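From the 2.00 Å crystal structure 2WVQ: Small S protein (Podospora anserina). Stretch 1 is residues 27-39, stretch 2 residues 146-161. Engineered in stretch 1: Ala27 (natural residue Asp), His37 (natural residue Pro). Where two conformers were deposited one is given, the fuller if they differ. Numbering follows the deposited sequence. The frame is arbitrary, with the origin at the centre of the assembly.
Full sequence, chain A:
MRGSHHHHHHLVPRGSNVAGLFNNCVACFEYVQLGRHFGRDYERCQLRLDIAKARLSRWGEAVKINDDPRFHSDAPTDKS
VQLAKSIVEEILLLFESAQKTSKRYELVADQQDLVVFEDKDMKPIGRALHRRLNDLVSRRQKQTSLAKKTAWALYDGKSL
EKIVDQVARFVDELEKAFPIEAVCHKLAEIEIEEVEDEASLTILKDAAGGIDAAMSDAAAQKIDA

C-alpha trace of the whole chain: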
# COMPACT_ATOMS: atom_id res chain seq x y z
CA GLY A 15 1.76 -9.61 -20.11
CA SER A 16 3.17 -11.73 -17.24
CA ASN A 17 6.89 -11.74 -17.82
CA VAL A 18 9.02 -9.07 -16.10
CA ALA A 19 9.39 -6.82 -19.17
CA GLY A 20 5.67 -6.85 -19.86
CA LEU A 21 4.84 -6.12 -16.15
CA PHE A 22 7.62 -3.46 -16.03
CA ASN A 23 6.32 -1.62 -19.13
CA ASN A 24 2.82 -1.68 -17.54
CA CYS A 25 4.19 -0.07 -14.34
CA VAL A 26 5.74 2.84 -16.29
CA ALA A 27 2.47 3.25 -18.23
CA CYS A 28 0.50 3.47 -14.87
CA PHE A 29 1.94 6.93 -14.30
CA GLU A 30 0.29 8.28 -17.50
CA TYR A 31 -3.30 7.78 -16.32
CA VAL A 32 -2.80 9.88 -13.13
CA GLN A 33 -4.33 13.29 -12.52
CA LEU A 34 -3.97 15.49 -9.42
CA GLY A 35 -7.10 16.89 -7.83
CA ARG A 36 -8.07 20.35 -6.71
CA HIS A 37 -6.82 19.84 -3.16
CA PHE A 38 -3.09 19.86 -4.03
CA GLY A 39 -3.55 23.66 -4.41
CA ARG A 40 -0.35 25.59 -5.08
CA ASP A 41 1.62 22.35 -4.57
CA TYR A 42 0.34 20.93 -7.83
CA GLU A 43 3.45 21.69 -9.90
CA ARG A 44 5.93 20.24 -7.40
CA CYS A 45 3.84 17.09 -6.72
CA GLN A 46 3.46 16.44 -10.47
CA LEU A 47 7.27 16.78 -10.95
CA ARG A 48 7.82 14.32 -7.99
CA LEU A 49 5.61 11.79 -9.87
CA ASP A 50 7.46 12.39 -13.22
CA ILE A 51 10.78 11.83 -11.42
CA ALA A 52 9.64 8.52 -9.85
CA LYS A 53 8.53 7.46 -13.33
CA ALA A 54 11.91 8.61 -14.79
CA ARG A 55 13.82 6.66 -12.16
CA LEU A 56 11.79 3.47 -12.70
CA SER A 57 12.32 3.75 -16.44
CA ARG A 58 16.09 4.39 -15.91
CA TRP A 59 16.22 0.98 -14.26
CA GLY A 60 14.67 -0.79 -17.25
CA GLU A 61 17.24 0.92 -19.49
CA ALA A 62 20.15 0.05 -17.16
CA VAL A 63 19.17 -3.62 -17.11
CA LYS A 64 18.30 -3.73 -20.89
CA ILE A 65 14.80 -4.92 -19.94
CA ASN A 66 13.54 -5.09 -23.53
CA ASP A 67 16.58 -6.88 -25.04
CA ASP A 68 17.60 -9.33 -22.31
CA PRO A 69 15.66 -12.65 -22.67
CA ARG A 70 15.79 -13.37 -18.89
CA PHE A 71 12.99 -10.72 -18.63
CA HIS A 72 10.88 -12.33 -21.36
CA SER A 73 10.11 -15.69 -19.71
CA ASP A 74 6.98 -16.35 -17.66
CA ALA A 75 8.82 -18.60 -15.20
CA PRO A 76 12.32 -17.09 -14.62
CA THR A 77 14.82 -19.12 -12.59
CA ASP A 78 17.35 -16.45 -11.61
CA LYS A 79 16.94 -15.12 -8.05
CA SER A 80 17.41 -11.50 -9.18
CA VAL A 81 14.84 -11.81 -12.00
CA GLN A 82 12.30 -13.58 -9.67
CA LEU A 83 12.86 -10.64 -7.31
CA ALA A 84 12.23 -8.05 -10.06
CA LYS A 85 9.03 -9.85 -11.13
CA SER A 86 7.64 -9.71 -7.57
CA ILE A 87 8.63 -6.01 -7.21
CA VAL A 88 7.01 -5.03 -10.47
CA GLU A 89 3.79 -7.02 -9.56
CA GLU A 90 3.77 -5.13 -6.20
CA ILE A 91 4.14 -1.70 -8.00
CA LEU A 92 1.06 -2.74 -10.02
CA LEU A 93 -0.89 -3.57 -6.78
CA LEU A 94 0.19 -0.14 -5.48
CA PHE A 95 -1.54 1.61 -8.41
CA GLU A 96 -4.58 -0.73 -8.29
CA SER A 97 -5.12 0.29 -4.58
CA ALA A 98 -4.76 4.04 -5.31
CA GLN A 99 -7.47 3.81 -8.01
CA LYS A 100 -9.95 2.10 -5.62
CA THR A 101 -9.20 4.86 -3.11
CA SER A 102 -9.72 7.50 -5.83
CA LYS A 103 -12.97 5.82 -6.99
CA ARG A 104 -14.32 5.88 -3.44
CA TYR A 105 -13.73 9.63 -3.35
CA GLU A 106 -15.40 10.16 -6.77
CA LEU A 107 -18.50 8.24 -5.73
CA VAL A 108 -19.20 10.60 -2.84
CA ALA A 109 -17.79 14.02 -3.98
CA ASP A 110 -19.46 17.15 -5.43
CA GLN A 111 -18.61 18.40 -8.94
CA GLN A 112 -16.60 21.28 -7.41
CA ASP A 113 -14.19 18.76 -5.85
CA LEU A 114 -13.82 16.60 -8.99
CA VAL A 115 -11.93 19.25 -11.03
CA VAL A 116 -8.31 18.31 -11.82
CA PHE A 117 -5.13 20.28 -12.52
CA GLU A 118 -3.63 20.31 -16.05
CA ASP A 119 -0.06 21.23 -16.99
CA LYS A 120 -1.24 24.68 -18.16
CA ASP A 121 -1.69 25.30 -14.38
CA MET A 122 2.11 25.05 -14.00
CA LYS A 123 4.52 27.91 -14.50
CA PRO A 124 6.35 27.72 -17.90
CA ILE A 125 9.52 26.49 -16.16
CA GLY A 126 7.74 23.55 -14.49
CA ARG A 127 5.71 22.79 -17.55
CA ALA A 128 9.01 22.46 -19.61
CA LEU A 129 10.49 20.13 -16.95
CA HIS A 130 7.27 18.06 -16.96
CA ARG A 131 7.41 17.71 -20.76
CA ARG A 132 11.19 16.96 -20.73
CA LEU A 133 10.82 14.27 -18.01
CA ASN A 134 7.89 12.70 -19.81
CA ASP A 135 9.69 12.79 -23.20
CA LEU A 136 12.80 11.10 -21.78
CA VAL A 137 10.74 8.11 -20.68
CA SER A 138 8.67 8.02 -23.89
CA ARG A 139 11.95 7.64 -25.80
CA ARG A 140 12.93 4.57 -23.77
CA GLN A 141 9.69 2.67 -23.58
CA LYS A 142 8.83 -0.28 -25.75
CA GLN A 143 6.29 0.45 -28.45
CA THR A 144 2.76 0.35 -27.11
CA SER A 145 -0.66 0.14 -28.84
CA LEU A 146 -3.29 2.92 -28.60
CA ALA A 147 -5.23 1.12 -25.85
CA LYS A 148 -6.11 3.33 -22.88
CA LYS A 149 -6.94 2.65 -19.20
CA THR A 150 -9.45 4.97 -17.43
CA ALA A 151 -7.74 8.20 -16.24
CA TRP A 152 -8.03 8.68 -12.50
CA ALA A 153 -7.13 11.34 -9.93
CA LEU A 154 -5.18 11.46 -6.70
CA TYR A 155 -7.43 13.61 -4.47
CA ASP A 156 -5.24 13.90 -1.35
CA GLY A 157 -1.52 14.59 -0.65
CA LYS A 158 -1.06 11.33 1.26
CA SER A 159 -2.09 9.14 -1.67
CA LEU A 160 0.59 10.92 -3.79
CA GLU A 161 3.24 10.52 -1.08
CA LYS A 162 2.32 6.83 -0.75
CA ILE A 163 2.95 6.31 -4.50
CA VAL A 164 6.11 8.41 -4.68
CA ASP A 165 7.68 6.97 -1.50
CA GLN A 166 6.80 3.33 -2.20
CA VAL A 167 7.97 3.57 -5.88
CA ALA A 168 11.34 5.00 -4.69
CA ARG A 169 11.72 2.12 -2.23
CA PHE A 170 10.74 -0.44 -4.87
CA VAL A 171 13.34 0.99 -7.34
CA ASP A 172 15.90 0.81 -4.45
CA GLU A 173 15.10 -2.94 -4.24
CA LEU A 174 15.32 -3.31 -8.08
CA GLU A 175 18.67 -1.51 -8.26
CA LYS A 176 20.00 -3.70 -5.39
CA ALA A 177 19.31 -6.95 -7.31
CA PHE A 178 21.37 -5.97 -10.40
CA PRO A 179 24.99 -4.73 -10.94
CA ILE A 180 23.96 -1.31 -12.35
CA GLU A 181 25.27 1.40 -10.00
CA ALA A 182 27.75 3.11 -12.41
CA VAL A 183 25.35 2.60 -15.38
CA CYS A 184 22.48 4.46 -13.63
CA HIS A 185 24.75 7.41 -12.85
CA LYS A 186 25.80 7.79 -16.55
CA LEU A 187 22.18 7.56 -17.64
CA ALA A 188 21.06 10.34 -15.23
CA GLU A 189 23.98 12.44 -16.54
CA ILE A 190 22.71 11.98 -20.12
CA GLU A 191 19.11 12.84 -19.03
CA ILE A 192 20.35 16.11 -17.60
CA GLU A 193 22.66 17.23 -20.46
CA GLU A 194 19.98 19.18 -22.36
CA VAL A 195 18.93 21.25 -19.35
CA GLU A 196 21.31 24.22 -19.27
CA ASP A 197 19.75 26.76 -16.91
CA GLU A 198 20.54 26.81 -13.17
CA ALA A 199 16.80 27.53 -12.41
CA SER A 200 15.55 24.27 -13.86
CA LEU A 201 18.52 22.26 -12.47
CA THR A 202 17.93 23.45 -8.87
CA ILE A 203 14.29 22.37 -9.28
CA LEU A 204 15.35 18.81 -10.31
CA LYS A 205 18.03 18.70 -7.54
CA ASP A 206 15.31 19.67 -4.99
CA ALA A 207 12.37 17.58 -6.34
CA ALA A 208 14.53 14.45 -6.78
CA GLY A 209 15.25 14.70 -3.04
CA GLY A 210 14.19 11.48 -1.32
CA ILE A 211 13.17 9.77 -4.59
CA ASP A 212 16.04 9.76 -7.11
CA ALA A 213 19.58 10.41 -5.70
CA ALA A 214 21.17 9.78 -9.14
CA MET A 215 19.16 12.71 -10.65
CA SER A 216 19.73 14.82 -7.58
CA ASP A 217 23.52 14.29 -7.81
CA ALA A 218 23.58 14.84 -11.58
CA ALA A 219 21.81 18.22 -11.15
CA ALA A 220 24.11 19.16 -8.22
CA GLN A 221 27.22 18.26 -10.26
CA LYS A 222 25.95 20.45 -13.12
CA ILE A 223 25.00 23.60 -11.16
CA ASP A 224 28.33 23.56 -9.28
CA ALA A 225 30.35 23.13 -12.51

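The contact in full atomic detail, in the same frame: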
# COMPACT_ATOMS: atom_id res chain seq x y z
N ALA A 27 3.71 2.73 -17.65
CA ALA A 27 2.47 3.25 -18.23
C ALA A 27 1.39 3.67 -17.21
O ALA A 27 0.56 4.54 -17.53
CB ALA A 27 1.90 2.31 -19.28
N CYS A 28 1.43 3.10 -15.99
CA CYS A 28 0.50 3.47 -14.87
C CYS A 28 0.53 4.93 -14.54
O CYS A 28 -0.52 5.51 -14.29
CB CYS A 28 0.78 2.70 -13.59
SG CYS A 28 0.12 0.99 -13.50
N PHE A 29 1.73 5.50 -14.49
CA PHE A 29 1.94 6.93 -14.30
C PHE A 29 1.20 7.89 -15.28
O PHE A 29 0.90 9.01 -14.91
CB PHE A 29 3.45 7.27 -14.31
CG PHE A 29 4.22 6.83 -13.05
CD1 PHE A 29 4.92 5.58 -13.01
CD2 PHE A 29 4.31 7.67 -11.97
CE1 PHE A 29 5.64 5.18 -11.88
CE2 PHE A 29 5.06 7.29 -10.82
CZ PHE A 29 5.73 6.02 -10.78
N GLU A 30 0.92 7.44 -16.49
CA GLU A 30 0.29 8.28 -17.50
C GLU A 30 -1.19 8.55 -17.24
O GLU A 30 -1.73 9.56 -17.67
CB GLU A 30 0.49 7.64 -18.88
CG GLU A 30 1.90 7.89 -19.40
CD GLU A 30 2.41 6.84 -20.36
OE1 GLU A 30 3.65 6.71 -20.45
OE2 GLU A 30 1.60 6.18 -21.04
N TYR A 31 -1.86 7.63 -16.57
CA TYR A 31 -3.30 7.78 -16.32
C TYR A 31 -3.60 8.67 -15.09
O TYR A 31 -4.79 8.90 -14.78
CB TYR A 31 -3.95 6.39 -16.21
CG TYR A 31 -3.64 5.53 -17.42
CD1 TYR A 31 -2.64 4.55 -17.37
CD2 TYR A 31 -4.33 5.72 -18.63
CE1 TYR A 31 -2.34 3.76 -18.50
CE2 TYR A 31 -4.02 4.94 -19.77
CZ TYR A 31 -3.03 3.96 -19.69
OH TYR A 31 -2.75 3.18 -20.80
N VAL A 32 -2.56 9.15 -14.40
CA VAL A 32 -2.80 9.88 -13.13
C VAL A 32 -2.86 11.41 -13.15
O VAL A 32 -1.96 12.12 -13.60
CB VAL A 32 -2.15 9.23 -11.83
CG1 VAL A 32 -1.02 8.23 -12.10
CG2 VAL A 32 -1.84 10.26 -10.71
N GLN A 33 -4.01 11.88 -12.67
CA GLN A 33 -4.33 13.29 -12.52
C GLN A 33 -4.18 13.71 -11.05
O GLN A 33 -4.20 12.86 -10.14
CB GLN A 33 -5.78 13.53 -12.94
CG GLN A 33 -6.12 13.29 -14.40
CD GLN A 33 -7.62 13.13 -14.59
OE1 GLN A 33 -8.12 13.09 -15.70
NE2 GLN A 33 -8.35 13.03 -13.48
N LEU A 34 -3.98 15.00 -10.80
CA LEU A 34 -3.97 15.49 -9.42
C LEU A 34 -5.17 16.41 -9.21
O LEU A 34 -5.45 17.28 -10.03
CB LEU A 34 -2.66 16.21 -9.06
CG LEU A 34 -1.36 15.38 -9.14
CD1 LEU A 34 -0.23 16.19 -8.54
CD2 LEU A 34 -1.50 14.04 -8.42
N GLY A 35 -5.84 16.21 -8.09
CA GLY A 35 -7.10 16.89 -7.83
C GLY A 35 -6.92 18.27 -7.22
O GLY A 35 -5.82 18.69 -6.82
N ARG A 36 -8.04 18.96 -7.12
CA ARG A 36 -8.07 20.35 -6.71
C ARG A 36 -7.31 20.61 -5.41
O ARG A 36 -6.71 21.68 -5.24
CB ARG A 36 -9.56 20.77 -6.61
CG ARG A 36 -9.93 21.63 -5.42
CD ARG A 36 -11.32 21.26 -4.95
NE ARG A 36 -12.29 22.23 -5.41
CZ ARG A 36 -12.73 23.24 -4.65
NH1 ARG A 36 -12.25 23.39 -3.43
NH2 ARG A 36 -13.62 24.11 -5.12
N HIS A 37 -7.32 19.64 -4.50
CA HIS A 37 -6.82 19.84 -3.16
C HIS A 37 -5.31 19.90 -2.97
O HIS A 37 -4.86 20.30 -1.89
CB HIS A 37 -7.52 18.93 -2.12
CG HIS A 37 -8.79 19.52 -1.57
ND1 HIS A 37 -9.99 19.51 -2.27
CD2 HIS A 37 -9.04 20.18 -0.41
CE1 HIS A 37 -10.92 20.12 -1.55
NE2 HIS A 37 -10.36 20.55 -0.43
N PHE A 38 -4.55 19.58 -4.01
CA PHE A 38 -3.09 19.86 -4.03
C PHE A 38 -2.76 21.36 -3.97
O PHE A 38 -1.69 21.74 -3.46
CB PHE A 38 -2.42 19.17 -5.24
CG PHE A 38 -2.31 17.70 -5.06
CD1 PHE A 38 -3.32 16.85 -5.51
CD2 PHE A 38 -1.23 17.16 -4.33
CE1 PHE A 38 -3.23 15.46 -5.31
CE2 PHE A 38 -1.15 15.77 -4.12
CZ PHE A 38 -2.15 14.94 -4.61
N GLY A 39 -3.68 22.19 -4.46
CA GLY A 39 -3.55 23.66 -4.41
C GLY A 39 -2.32 24.18 -5.13
O GLY A 39 -2.04 23.80 -6.27
N LEU A 146 -2.53 1.71 -28.91
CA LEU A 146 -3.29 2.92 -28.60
C LEU A 146 -4.29 2.73 -27.47
O LEU A 146 -5.07 3.65 -27.15
CB LEU A 146 -4.00 3.44 -29.86
CG LEU A 146 -3.06 3.92 -30.96
CD1 LEU A 146 -3.83 4.64 -32.05
CD2 LEU A 146 -1.98 4.82 -30.38
N ALA A 147 -4.26 1.54 -26.87
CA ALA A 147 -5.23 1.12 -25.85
C ALA A 147 -5.04 1.92 -24.58
O ALA A 147 -3.92 2.00 -24.05
CB ALA A 147 -5.11 -0.38 -25.57
N LYS A 148 -6.13 2.54 -24.11
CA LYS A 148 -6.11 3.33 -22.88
C LYS A 148 -6.76 2.59 -21.69
O LYS A 148 -7.64 1.74 -21.88
CB LYS A 148 -6.81 4.69 -23.09
CG LYS A 148 -5.90 5.84 -23.53
CD LYS A 148 -6.61 7.20 -23.37
CE LYS A 148 -6.11 8.25 -24.39
NZ LYS A 148 -6.26 7.87 -25.84
N LYS A 149 -6.26 2.91 -20.49
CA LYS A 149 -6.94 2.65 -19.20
C LYS A 149 -7.70 3.93 -18.83
O LYS A 149 -7.36 5.02 -19.31
CB LYS A 149 -5.90 2.31 -18.12
CG LYS A 149 -5.60 0.81 -17.96
CD LYS A 149 -4.11 0.50 -17.68
CE LYS A 149 -3.73 0.44 -16.18
NZ LYS A 149 -3.30 1.77 -15.60
N THR A 150 -8.73 3.80 -17.99
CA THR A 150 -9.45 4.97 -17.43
C THR A 150 -8.50 5.88 -16.65
O THR A 150 -7.76 5.40 -15.78
CB THR A 150 -10.64 4.53 -16.50
OG1 THR A 150 -10.14 3.78 -15.37
CG2 THR A 150 -11.70 3.70 -17.26
N ALA A 151 -8.49 7.18 -16.98
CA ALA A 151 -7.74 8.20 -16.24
C ALA A 151 -8.37 8.39 -14.87
O ALA A 151 -9.58 8.29 -14.73
CB ALA A 151 -7.71 9.53 -17.01
N TRP A 152 -7.54 8.61 -13.86
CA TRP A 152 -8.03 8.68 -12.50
C TRP A 152 -7.20 9.67 -11.68
O TRP A 152 -6.03 9.90 -11.97
CB TRP A 152 -8.07 7.27 -11.88
CG TRP A 152 -6.70 6.68 -11.79
CD1 TRP A 152 -6.01 6.04 -12.78
CD2 TRP A 152 -5.83 6.72 -10.65
NE1 TRP A 152 -4.76 5.68 -12.32
CE2 TRP A 152 -4.64 6.07 -11.01
CE3 TRP A 152 -5.96 7.23 -9.35
CZ2 TRP A 152 -3.58 5.93 -10.14
CZ3 TRP A 152 -4.92 7.09 -8.50
CH2 TRP A 152 -3.73 6.45 -8.88
N ALA A 153 -7.80 10.28 -10.67
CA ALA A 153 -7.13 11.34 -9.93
C ALA A 153 -6.69 10.91 -8.54
O ALA A 153 -7.36 10.13 -7.88
CB ALA A 153 -8.05 12.58 -9.83
N LEU A 154 -5.57 11.45 -8.11
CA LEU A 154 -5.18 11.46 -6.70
C LEU A 154 -5.78 12.71 -6.04
O LEU A 154 -5.43 13.83 -6.40
CB LEU A 154 -3.67 11.51 -6.56
CG LEU A 154 -2.90 10.30 -7.10
CD1 LEU A 154 -1.40 10.54 -7.11
CD2 LEU A 154 -3.25 9.10 -6.24
N TYR A 155 -6.65 12.50 -5.05
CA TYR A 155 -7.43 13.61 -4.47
C TYR A 155 -6.87 14.11 -3.13
O TYR A 155 -7.34 15.14 -2.59
CB TYR A 155 -8.92 13.20 -4.34
CG TYR A 155 -9.66 12.96 -5.63
CD1 TYR A 155 -10.03 11.67 -6.02
CD2 TYR A 155 -10.04 14.03 -6.45
CE1 TYR A 155 -10.76 11.45 -7.21
CE2 TYR A 155 -10.74 13.81 -7.63
CZ TYR A 155 -11.08 12.51 -8.00
OH TYR A 155 -11.78 12.29 -9.17
N ASP A 156 -5.88 13.42 -2.58
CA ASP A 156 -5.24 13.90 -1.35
C ASP A 156 -3.72 13.77 -1.44
O ASP A 156 -3.23 12.93 -2.18
CB ASP A 156 -5.75 13.14 -0.13
CG ASP A 156 -5.50 11.66 -0.24
OD1 ASP A 156 -6.23 10.99 -1.01
OD2 ASP A 156 -4.54 11.19 0.42
N GLY A 157 -3.00 14.60 -0.68
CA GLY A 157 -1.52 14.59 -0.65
C GLY A 157 -0.92 13.25 -0.27
O GLY A 157 0.12 12.83 -0.81
N LYS A 158 -1.60 12.55 0.64
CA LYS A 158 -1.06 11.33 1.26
C LYS A 158 -1.09 10.11 0.35
O LYS A 158 -0.27 9.20 0.51
CB LYS A 158 -1.76 11.05 2.61
CG LYS A 158 -1.96 12.28 3.51
CD LYS A 158 -0.62 12.96 3.93
CE LYS A 158 -0.35 14.28 3.15
NZ LYS A 158 1.08 14.47 2.75
N SER A 159 -2.04 10.09 -0.57
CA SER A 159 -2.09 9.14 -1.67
C SER A 159 -0.90 9.32 -2.64
O SER A 159 -0.37 8.33 -3.18
CB SER A 159 -3.41 9.31 -2.44
OG SER A 159 -4.53 8.92 -1.66
N LEU A 160 -0.54 10.58 -2.90
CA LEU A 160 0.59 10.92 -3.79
C LEU A 160 1.90 10.52 -3.13
O LEU A 160 2.74 9.87 -3.76
CB LEU A 160 0.61 12.42 -4.08
CG LEU A 160 1.63 13.21 -4.94
CD1 LEU A 160 3.08 13.12 -4.52
CD2 LEU A 160 1.48 12.91 -6.41
N GLU A 161 2.07 10.91 -1.87
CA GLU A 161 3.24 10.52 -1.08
C GLU A 161 3.39 9.01 -1.01
O GLU A 161 4.50 8.50 -1.18
CB GLU A 161 3.19 11.11 0.34
CG GLU A 161 3.39 12.63 0.41
CD GLU A 161 4.64 13.14 -0.31
OE1 GLU A 161 4.63 14.33 -0.72
OE2 GLU A 161 5.63 12.38 -0.48
O HOH W 1 -2.80 4.06 -13.17
O HOH W 2 -8.52 16.97 -4.77

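Two short strands, around Val32-Leu34 and 152-154, lie side by side in parallel register, although more than a hundred residues separate them in sequence. Their axes approach to 4.3 Å, with 45° between their N-to-C directions. Val32 pairs with Trp152, Gln33 with Ala153 and Leu34 with Leu154, at CA-CA distances of 5.4, 4.3 and 5.0 Å.

Four backbone hydrogen bonds fix this register. Trp152 N donates to Tyr31 O (2.9 Å, 167° at the hydrogen), and Gln33 N donates to Trp152 O (2.9 Å, 177°). One step further, Leu154 N donates to Gln33 O (2.8 Å), and Gly35 N donates to Leu154 O (2.9 Å). The alternation is that of a parallel ladder: Trp152 and Leu154 each use both N and O, bonding to residues that flank their partners. CA-H...O contacts supplement it, with Val32 CA 3.4 Å from Trp152 O and Ala153 CA 3.3 Å from Gln33 O.

Side chains alternate between the sheet's faces. Val32, Leu34, Trp152 and Leu154 share one, where contact is apolar. Val32 CB sits over the Trp152 six-membered ring, 4.3 Å from its centroid and 23° off the normal, a CH-pi arrangement. Leu154 CD1 touches both Val32 CG2 (3.6 Å) and Leu34 CD2 (3.7 Å), so this leucine bridges the two neighbours. The helix beginning after Asp156 extends the cluster: Leu160 CD2 lies 3.8 Å from Leu34 CD2. Asp156 caps that helix, its OD2 accepting from Ser159 N at 2.9 Å. On the other face, Gln33 NE2 approaches Ala153 CB at 3.7 Å.

Just ahead of Val32, Tyr31 has the largest area covered by the opposing stretch, 152 Å². Lys149 CB stands 3.6 Å from its ring centroid and only 9° off the normal, so the aliphatic base of the lysine covers the aromatic face in a CH-pi contact.

Next along, Gly35 fits close to Tyr155: an ideal CB would fall 2.9 Å from Tyr155 CD2, a clash. Phe38 turns its ring edge to Leu154 O, 2.9 Å from CE1, and to Leu160 CB, 3.8 Å from CZ.

Two waters bridge the stretches. Water 1 donates to Cys28 O (2.9 Å) and accepts from Trp152 NE1 (2.7 Å), satisfying the indole nitrogen. Water 2 accepts from the backbone N of His37, an engineered residue (2.9 Å), and donates to Tyr155 O (3.1 Å). Altogether the contact buries 857 Å², summed over both sides.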